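Local coordinates for probable outer membrane protein (Pseudomonas aeruginosa, PDB 3DWO), which probably carries long-chain fatty acids and other hydrophobic compounds across the outer membrane, as a FadL-family beta-barrel channel, at residues G72-T80 with Y247-E255; D55-Y63 with R123-G132. All coordinates share one frame; numbering follows the deposited sequence.

Interaction 1 of 2, residues G72-T80 with Y247-E255; sequences GGYQDGPGT and YDHDGGLTE. With C8E ((hydroxyethyloxy)tri(ethyloxy)octane), chain C.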
loop_
_atom_site.group_PDB
_atom_site.type_symbol
_atom_site.label_atom_id
_atom_site.label_comp_id
_atom_site.label_asym_id
_atom_site.label_seq_id
_atom_site.Cartn_x
_atom_site.Cartn_y
_atom_site.Cartn_z
ATOM N N GLY A 72 16.453 24.431 -9.578
ATOM C CA GLY A 72 17.136 23.151 -9.544
ATOM C C GLY A 72 18.408 23.184 -8.719
ATOM O O GLY A 72 19.150 22.204 -8.673
ATOM N N GLY A 73 18.664 24.316 -8.071
ATOM C CA GLY A 73 19.855 24.456 -7.252
ATOM C C GLY A 73 21.145 24.466 -8.051
ATOM O O GLY A 73 21.192 24.977 -9.175
ATOM N N TYR A 74 22.194 23.888 -7.473
ATOM C CA TYR A 74 23.501 23.835 -8.114
ATOM C C TYR A 74 24.011 22.410 -8.286
ATOM O O TYR A 74 23.613 21.494 -7.564
ATOM C CB TYR A 74 24.528 24.617 -7.288
ATOM C CG TYR A 74 24.209 26.079 -7.120
ATOM C CD1 TYR A 74 24.562 27.012 -8.101
ATOM C CD2 TYR A 74 23.534 26.532 -5.987
ATOM C CE1 TYR A 74 24.247 28.361 -7.954
ATOM C CE2 TYR A 74 23.212 27.874 -5.830
ATOM C CZ TYR A 74 23.568 28.781 -6.815
ATOM O OH TYR A 74 23.220 30.101 -6.662
ATOM N N GLN A 75 24.916 22.250 -9.245
ATOM C CA GLN A 75 25.535 20.968 -9.544
ATOM C C GLN A 75 26.150 20.398 -8.272
ATOM O O GLN A 75 25.886 19.253 -7.916
ATOM C CB GLN A 75 26.621 21.160 -10.610
ATOM C CG GLN A 75 27.481 19.944 -10.896
ATOM C CD GLN A 75 26.715 18.835 -11.586
ATOM O OE1 GLN A 75 26.080 19.056 -12.621
ATOM N NE2 GLN A 75 26.777 17.631 -11.025
ATOM N N ASP A 76 26.956 21.204 -7.584
ATOM C CA ASP A 76 27.613 20.760 -6.354
ATOM C C ASP A 76 27.800 21.915 -5.357
ATOM O O ASP A 76 28.884 22.096 -4.803
ATOM C CB ASP A 76 28.976 20.144 -6.707
ATOM C CG ASP A 76 29.572 19.322 -5.573
ATOM O OD1 ASP A 76 30.706 18.826 -5.751
ATOM O OD2 ASP A 76 28.924 19.161 -4.516
ATOM N N GLY A 77 26.744 22.694 -5.136
ATOM C CA GLY A 77 26.834 23.807 -4.205
ATOM C C GLY A 77 27.162 25.138 -4.867
ATOM O O GLY A 77 27.461 25.184 -6.059
ATOM N N PRO A 78 27.122 26.242 -4.109
ATOM C CA PRO A 78 27.415 27.586 -4.628
ATOM C C PRO A 78 28.706 27.602 -5.442
ATOM O O PRO A 78 29.676 26.921 -5.097
ATOM C CB PRO A 78 27.539 28.426 -3.358
ATOM C CG PRO A 78 26.605 27.745 -2.412
ATOM C CD PRO A 78 26.893 26.281 -2.653
ATOM N N GLY A 79 28.720 28.368 -6.525
ATOM C CA GLY A 79 29.921 28.438 -7.338
ATOM C C GLY A 79 29.971 27.468 -8.504
ATOM O O GLY A 79 30.720 27.687 -9.458
ATOM N N THR A 80 29.201 26.388 -8.432
ATOM C CA THR A 80 29.172 25.426 -9.525
ATOM C C THR A 80 28.004 25.813 -10.428
ATOM O O THR A 80 27.188 26.657 -10.067
ATOM C CB THR A 80 29.001 23.976 -9.014
ATOM O OG1 THR A 80 27.805 23.873 -8.233
ATOM C CG2 THR A 80 30.201 23.569 -8.172
ATOM N N TYR A 247 23.260 11.699 1.622
ATOM C CA TYR A 247 24.196 11.735 0.513
ATOM C C TYR A 247 24.299 13.186 0.078
ATOM O O TYR A 247 23.470 13.669 -0.693
ATOM C CB TYR A 247 23.709 10.873 -0.656
ATOM C CG TYR A 247 24.382 11.233 -1.963
ATOM C CD1 TYR A 247 25.761 11.443 -2.025
ATOM C CD2 TYR A 247 23.636 11.425 -3.125
ATOM C CE1 TYR A 247 26.384 11.847 -3.210
ATOM C CE2 TYR A 247 24.247 11.826 -4.315
ATOM C CZ TYR A 247 25.621 12.040 -4.348
ATOM O OH TYR A 247 26.224 12.486 -5.505
ATOM N N ASP A 248 25.315 13.881 0.580
ATOM C CA ASP A 248 25.511 15.288 0.245
ATOM C C ASP A 248 26.159 15.510 -1.118
ATOM O O ASP A 248 27.075 14.790 -1.506
ATOM C CB ASP A 248 26.366 15.971 1.316
ATOM C CG ASP A 248 27.741 15.331 1.465
ATOM O OD1 ASP A 248 28.749 16.066 1.415
ATOM O OD2 ASP A 248 27.811 14.095 1.636
ATOM N N HIS A 249 25.664 16.512 -1.838
ATOM C CA HIS A 249 26.184 16.902 -3.152
ATOM C C HIS A 249 26.061 18.412 -3.065
ATOM O O HIS A 249 25.429 19.090 -3.888
ATOM C CB HIS A 249 25.329 16.303 -4.275
ATOM C CG HIS A 249 23.855 16.355 -4.020
ATOM N ND1 HIS A 249 23.022 17.262 -4.643
ATOM C CD2 HIS A 249 23.057 15.587 -3.237
ATOM C CE1 HIS A 249 21.777 17.047 -4.261
ATOM N NE2 HIS A 249 21.769 16.036 -3.408
ATOM N N ASP A 250 26.722 18.898 -2.022
ATOM C CA ASP A 250 26.733 20.281 -1.574
ATOM C C ASP A 250 28.062 21.015 -1.672
ATOM O O ASP A 250 28.134 22.207 -1.372
ATOM C CB ASP A 250 26.339 20.270 -0.096
ATOM C CG ASP A 250 25.150 21.096 0.177
ATOM O OD1 ASP A 250 24.615 20.999 1.295
ATOM O OD2 ASP A 250 24.759 21.848 -0.738
ATOM N N GLY A 251 29.119 20.306 -2.039
ATOM C CA GLY A 251 30.414 20.947 -2.079
ATOM C C GLY A 251 30.902 21.004 -0.637
ATOM O O GLY A 251 31.748 21.823 -0.283
ATOM N N GLY A 252 30.341 20.141 0.208
ATOM C CA GLY A 252 30.746 20.092 1.606
ATOM C C GLY A 252 29.930 20.885 2.620
ATOM O O GLY A 252 30.213 20.816 3.819
ATOM N N LEU A 253 28.930 21.638 2.166
ATOM C CA LEU A 253 28.108 22.437 3.079
ATOM C C LEU A 253 27.403 21.617 4.139
ATOM O O LEU A 253 27.525 21.893 5.330
ATOM C CB LEU A 253 27.053 23.238 2.308
ATOM C CG LEU A 253 27.567 24.387 1.439
ATOM C CD1 LEU A 253 26.398 25.061 0.740
ATOM C CD2 LEU A 253 28.318 25.389 2.306
ATOM N N THR A 254 26.653 20.611 3.704
ATOM C CA THR A 254 25.911 19.770 4.627
ATOM C C THR A 254 26.790 19.053 5.644
ATOM O O THR A 254 26.521 19.110 6.842
ATOM C CB THR A 254 25.057 18.734 3.868
ATOM O OG1 THR A 254 24.019 19.415 3.160
ATOM C CG2 THR A 254 24.417 17.746 4.834
ATOM N N GLU A 255 27.847 18.395 5.178
ATOM C CA GLU A 255 28.722 17.673 6.093
ATOM C C GLU A 255 29.417 18.636 7.043
ATOM O O GLU A 255 29.610 18.324 8.219
ATOM C CB GLU A 255 29.765 16.857 5.318
ATOM C CG GLU A 255 30.447 15.796 6.172
ATOM C CD GLU A 255 31.253 14.779 5.355
ATOM O OE1 GLU A 255 31.639 13.735 5.923
ATOM O OE2 GLU A 255 31.508 15.011 4.157
HETATM C C1 C8E C . 15.226 15.194 8.698
HETATM C C2 C8E C . 15.417 16.383 9.511
HETATM C C3 C8E C . 16.518 17.230 9.076
HETATM C C4 C8E C . 16.667 18.281 10.069
HETATM C C5 C8E C . 17.624 19.280 9.545
HETATM C C6 C8E C . 17.710 20.401 10.445
HETATM C C7 C8E C . 18.858 21.096 9.884
HETATM C C8 C8E C . 19.137 22.255 10.740
HETATM O O9 C8E C . 20.113 23.264 10.565
HETATM C C10 C8E C . 21.481 22.917 10.516
HETATM C C11 C8E C . 22.198 24.217 10.360
HETATM O O12 C8E C . 22.882 24.307 9.105
HETATM C C13 C8E C . 23.399 25.630 8.819
HETATM C C14 C8E C . 24.232 26.053 7.573
HETATM O O15 C8E C . 24.553 25.371 6.321
HETATM C C16 C8E C . 25.775 24.625 6.452
HETATM C C17 C8E C . 27.055 25.396 6.089
HETATM O O18 C8E C . 28.342 25.104 6.676
HETATM C C19 C8E C . 28.595 25.875 7.880
HETATM C C20 C8E C . 29.689 25.499 8.944
HETATM O O21 C8E C . 29.565 26.038 10.265
HETATM O O HOH W 1 24.300 21.259 -4.866
HETATM O O HOH W 2 23.258 18.539 -7.152
#
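Leu-253 and Pro-78 meet tip to tip where the loop following strand 44-63 reaches the start of helix 253-259. The CA-CB bond of Leu-253 is directed at the 72-80 loop, and with chi1 at -70° CG stands anti to its own carbonyl carbon. There the chain forks. CD1 lies 3.6 Å from Pro-78 CD and somewhat further from CG of the same ring, while CD2 approaches the bound detergent, 4.0 Å from C8E C17. One leucine thus touches both a neighbouring loop and an amphiphile.

Beside this apolar patch the backbones come close. Gly-77 carries no side chain, and its CA makes a CA-H...O contact of 3.5 Å with Asp-250 O. Asp-76, its CG anti to the backbone N (chi1 -164°), extends its carboxylate toward the backbone of 249-251, bringing OD2 to 2.7 Å from Gly-251 N. Two waters bridge the polar side: one lies within hydrogen-bonding distance of the carbonyl oxygens of Tyr-74 and His-249 and accepts weakly from Gly-77 N; the other joins Gln-75 O to His-249, 2.8 Å from ND1.

Each partner is braced internally. Thr-80 OG1 accepts from Asp-76 N and donates to Gly-77 O at 2.6 Å, lying in the carbonyl plane and reinforcing the type II turn from Gly-77 to Thr-80. Within 247-255, Asp-250 OD1 accepts a hydrogen bond from Thr-254 OG1 at 2.5 Å, tying the loop to the first turn of the helix, which also leans on helix 179-184 through Leu-253 and Tyr-180. Detergent at these helices is consistent with the extracellular loops that bind hydrophobic ligands in FadL.

The interface is small, burying 241 Å², and sets one apolar touch and a close-lying carboxylate beside ordered waters that bridge backbone carbonyls not paired directly with each other.

Interaction 2 of 2, residues D55-Y63 with R123-G132; sequences DIKYNGDAY and RSTWDPNWKG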
loop_
_atom_site.group_PDB
_atom_site.type_symbol
_atom_site.label_atom_id
_atom_site.label_comp_id
_atom_site.label_asym_id
_atom_site.label_seq_id
_atom_site.Cartn_x
_atom_site.Cartn_y
_atom_site.Cartn_z
ATOM N N ASP A 55 0.591 4.452 -13.176
ATOM C CA ASP A 55 1.066 5.687 -13.778
ATOM C C ASP A 55 0.864 6.823 -12.784
ATOM O O ASP A 55 -0.241 7.009 -12.277
ATOM C CB ASP A 55 0.259 5.975 -15.039
ATOM C CG ASP A 55 0.942 6.958 -15.953
ATOM O OD1 ASP A 55 1.860 6.537 -16.689
ATOM O OD2 ASP A 55 0.569 8.148 -15.934
ATOM N N ILE A 56 1.919 7.587 -12.517
ATOM C CA ILE A 56 1.834 8.705 -11.575
ATOM C C ILE A 56 2.520 9.951 -12.128
ATOM O O ILE A 56 3.672 9.890 -12.564
ATOM C CB ILE A 56 2.525 8.373 -10.228
ATOM C CG1 ILE A 56 1.925 7.113 -9.614
ATOM C CG2 ILE A 56 2.376 9.549 -9.274
ATOM C CD1 ILE A 56 2.729 6.568 -8.431
ATOM N N LYS A 57 1.817 11.077 -12.093
ATOM C CA LYS A 57 2.367 12.331 -12.585
ATOM C C LYS A 57 1.923 13.536 -11.758
ATOM O O LYS A 57 0.882 13.515 -11.102
ATOM C CB LYS A 57 1.956 12.563 -14.039
ATOM C CG LYS A 57 2.586 11.622 -15.044
ATOM C CD LYS A 57 2.096 11.980 -16.437
ATOM C CE LYS A 57 2.530 10.957 -17.482
ATOM N NZ LYS A 57 1.906 11.267 -18.804
ATOM N N TYR A 58 2.722 14.594 -11.823
ATOM C CA TYR A 58 2.449 15.827 -11.110
ATOM C C TYR A 58 2.438 16.969 -12.099
ATOM O O TYR A 58 3.203 16.980 -13.058
ATOM C CB TYR A 58 3.534 16.088 -10.067
ATOM C CG TYR A 58 3.376 17.383 -9.295
ATOM C CD1 TYR A 58 4.086 18.536 -9.651
ATOM C CD2 TYR A 58 2.535 17.450 -8.184
ATOM C CE1 TYR A 58 3.962 19.727 -8.905
ATOM C CE2 TYR A 58 2.402 18.630 -7.442
ATOM C CZ TYR A 58 3.116 19.759 -7.804
ATOM O OH TYR A 58 2.973 20.906 -7.047
ATOM N N ASN A 59 1.559 17.929 -11.858
ATOM C CA ASN A 59 1.464 19.107 -12.698
ATOM C C ASN A 59 1.210 20.229 -11.693
ATOM O O ASN A 59 0.218 20.204 -10.972
ATOM C CB ASN A 59 0.291 18.980 -13.675
ATOM C CG ASN A 59 0.483 19.816 -14.925
ATOM O OD1 ASN A 59 1.235 19.440 -15.832
ATOM N ND2 ASN A 59 -0.184 20.964 -14.977
ATOM N N GLY A 60 2.111 21.201 -11.630
ATOM C CA GLY A 60 1.926 22.276 -10.682
ATOM C C GLY A 60 3.192 23.024 -10.321
ATOM O O GLY A 60 4.191 22.975 -11.036
ATOM N N ASP A 61 3.140 23.709 -9.186
ATOM C CA ASP A 61 4.249 24.523 -8.716
ATOM C C ASP A 61 4.801 24.053 -7.381
ATOM O O ASP A 61 4.199 23.222 -6.700
ATOM C CB ASP A 61 3.793 25.981 -8.560
ATOM C CG ASP A 61 3.046 26.496 -9.781
ATOM O OD1 ASP A 61 3.559 26.311 -10.907
ATOM O OD2 ASP A 61 1.952 27.091 -9.608
ATOM N N ALA A 62 5.950 24.619 -7.023
ATOM C CA ALA A 62 6.634 24.336 -5.769
ATOM C C ALA A 62 7.347 25.631 -5.397
ATOM O O ALA A 62 7.848 26.343 -6.276
ATOM C CB ALA A 62 7.640 23.204 -5.950
ATOM N N TYR A 63 7.381 25.937 -4.102
ATOM C CA TYR A 63 8.014 27.160 -3.616
ATOM C C TYR A 63 8.946 26.895 -2.445
ATOM O O TYR A 63 8.766 25.924 -1.719
ATOM C CB TYR A 63 6.951 28.163 -3.156
ATOM C CG TYR A 63 5.908 28.497 -4.198
ATOM C CD1 TYR A 63 4.787 27.681 -4.386
ATOM C CD2 TYR A 63 6.039 29.634 -4.995
ATOM C CE1 TYR A 63 3.813 27.997 -5.346
ATOM C CE2 TYR A 63 5.078 29.957 -5.957
ATOM C CZ TYR A 63 3.972 29.139 -6.124
ATOM O OH TYR A 63 3.032 29.474 -7.071
ATOM N N ARG A 123 4.844 2.485 -4.580
ATOM C CA ARG A 123 6.127 2.942 -5.060
ATOM C C ARG A 123 5.955 4.208 -5.880
ATOM O O ARG A 123 5.011 4.328 -6.652
ATOM C CB ARG A 123 6.748 1.834 -5.915
ATOM C CG ARG A 123 8.104 2.145 -6.523
ATOM C CD ARG A 123 8.600 0.933 -7.307
ATOM N NE ARG A 123 10.043 0.945 -7.552
ATOM C CZ ARG A 123 10.662 1.770 -8.385
ATOM N NH1 ARG A 123 9.968 2.673 -9.071
ATOM N NH2 ARG A 123 11.976 1.683 -8.540
ATOM N N SER A 124 6.853 5.164 -5.680
ATOM C CA SER A 124 6.827 6.392 -6.447
ATOM C C SER A 124 8.260 6.891 -6.480
ATOM O O SER A 124 8.912 6.983 -5.445
ATOM C CB SER A 124 5.875 7.436 -5.817
ATOM O OG SER A 124 6.215 7.755 -4.474
ATOM N N THR A 125 8.760 7.183 -7.679
ATOM C CA THR A 125 10.124 7.666 -7.833
ATOM C C THR A 125 10.147 8.902 -8.724
ATOM O O THR A 125 9.974 8.810 -9.938
ATOM C CB THR A 125 11.046 6.569 -8.438
ATOM O OG1 THR A 125 10.550 6.158 -9.719
ATOM C CG2 THR A 125 11.102 5.360 -7.523
ATOM N N TRP A 126 10.352 10.062 -8.113
ATOM C CA TRP A 126 10.389 11.311 -8.859
ATOM C C TRP A 126 11.826 11.635 -9.231
ATOM O O TRP A 126 12.759 11.268 -8.511
ATOM C CB TRP A 126 9.821 12.460 -8.022
ATOM C CG TRP A 126 8.450 12.186 -7.474
ATOM C CD1 TRP A 126 8.140 11.605 -6.272
ATOM C CD2 TRP A 126 7.203 12.434 -8.136
ATOM N NE1 TRP A 126 6.771 11.476 -6.149
ATOM C CE2 TRP A 126 6.175 11.976 -7.279
ATOM C CE3 TRP A 126 6.856 12.996 -9.373
ATOM C CZ2 TRP A 126 4.819 12.063 -7.621
ATOM C CZ3 TRP A 126 5.502 13.083 -9.716
ATOM C CH2 TRP A 126 4.501 12.616 -8.841
ATOM N N ASP A 127 12.003 12.317 -10.357
ATOM C CA ASP A 127 13.333 12.703 -10.795
ATOM C C ASP A 127 13.972 13.425 -9.606
ATOM O O ASP A 127 13.369 14.321 -9.027
ATOM C CB ASP A 127 13.234 13.626 -12.009
ATOM C CG ASP A 127 14.589 14.046 -12.528
ATOM O OD1 ASP A 127 15.194 14.983 -11.959
ATOM O OD2 ASP A 127 15.057 13.420 -13.504
ATOM N N PRO A 128 15.199 13.039 -9.230
ATOM C CA PRO A 128 15.960 13.607 -8.107
ATOM C C PRO A 128 16.061 15.121 -8.031
ATOM O O PRO A 128 16.150 15.685 -6.947
ATOM C CB PRO A 128 17.334 12.957 -8.257
ATOM C CG PRO A 128 17.004 11.637 -8.878
ATOM C CD PRO A 128 16.009 12.031 -9.937
ATOM N N ASN A 129 16.056 15.786 -9.178
ATOM C CA ASN A 129 16.168 17.229 -9.161
ATOM C C ASN A 129 14.863 17.953 -9.467
ATOM O O ASN A 129 14.881 19.130 -9.826
ATOM C CB ASN A 129 17.257 17.680 -10.137
ATOM C CG ASN A 129 18.045 18.857 -9.609
ATOM O OD1 ASN A 129 18.635 18.785 -8.521
ATOM N ND2 ASN A 129 18.054 19.956 -10.360
ATOM N N TRP A 130 13.732 17.264 -9.302
ATOM C CA TRP A 130 12.444 17.887 -9.584
ATOM C C TRP A 130 12.080 18.956 -8.549
ATOM O O TRP A 130 12.637 18.998 -7.455
ATOM C CB TRP A 130 11.329 16.827 -9.707
ATOM C CG TRP A 130 10.723 16.327 -8.421
ATOM C CD1 TRP A 130 11.363 15.675 -7.397
ATOM C CD2 TRP A 130 9.338 16.376 -8.057
ATOM N NE1 TRP A 130 10.460 15.315 -6.428
ATOM C CE2 TRP A 130 9.210 15.732 -6.806
ATOM C CE3 TRP A 130 8.191 16.902 -8.668
ATOM C CZ2 TRP A 130 7.977 15.599 -6.152
ATOM C CZ3 TRP A 130 6.965 16.770 -8.018
ATOM C CH2 TRP A 130 6.870 16.123 -6.770
ATOM N N LYS A 131 11.142 19.822 -8.919
ATOM C CA LYS A 131 10.714 20.933 -8.079
ATOM C C LYS A 131 10.164 20.544 -6.711
ATOM O O LYS A 131 10.130 21.367 -5.799
ATOM C CB LYS A 131 9.672 21.767 -8.820
ATOM C CG LYS A 131 8.331 21.065 -9.017
ATOM C CD LYS A 131 7.355 21.957 -9.800
ATOM C CE LYS A 131 7.800 22.140 -11.248
ATOM N NZ LYS A 131 6.880 23.030 -12.012
ATOM N N GLY A 132 9.713 19.304 -6.578
ATOM C CA GLY A 132 9.191 18.852 -5.300
ATOM C C GLY A 132 10.171 17.977 -4.535
ATOM O O GLY A 132 9.768 17.260 -3.620
HETATM O O HOH W 3 6.188 25.650 -11.820
#
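Trp-130 drives the edge of its six-membered ring at the face of Tyr-58, a T-shaped pair with centroids 5.5 Å apart and planes at 82°. Tyr-58 CG is anti to the backbone N (chi1 178°), which sends the ring toward Trp-130 and Lys-131. Trp-126 comes in beside it: CZ3 rests 3.6 Å from Tyr-58 CB, and CH2 meets Ile-56 CG2, the two side chains crossing at about a right angle. The indoles also engage each other, Trp-130 CH2 sitting 3.9 Å above the centre of the Trp-126 ring.

Further along, Lys-131 lays CB and CG against Ala-62 CB, each at 3.8 Å, crosses the edge of Tyr-58 with CD and bends at chi3, so that NZ reaches Gly-60 O at 2.9 Å, nearly along the C=O axis. A water links NZ to Asp-61 OD1. The tyrosine is held at its far end too, its OH donating to Asp-61 O at 2.6 Å.

Both indole NH groups are bonded elsewhere, Trp-126 NE1 to Pro-371 O and Trp-130 NE1 to Ala-136 O. Strand 44-63 pairs with strand 423-441, whose Leu-424 packs on Tyr-58 and Ala-62, while Ser-124 touches strand 138-153 through Thr-139.

Interaction 2 is the more buried of the two and lies closer to the middle of the chain, where strand 44-63 meets the loop leaving strand 110-125 through interlocking aromatic rings. Interaction 1 sits far out, its centre about 34 Å from the chain centre, and joins loop and helix start by waters, a short apolar touch and close backbones. Interaction 2 is thus largely side-chain packing with one lysine bond beside it, whereas interaction 1 mixes water bridges with direct backbone and apolar contacts. Their centres are about 21 Å apart, yet they meet: Gly-72 O probably accepts a hydrogen bond from Asn-129 ND2, so the loop of interaction 1 is probably tied to the 123-132 segment of interaction 2.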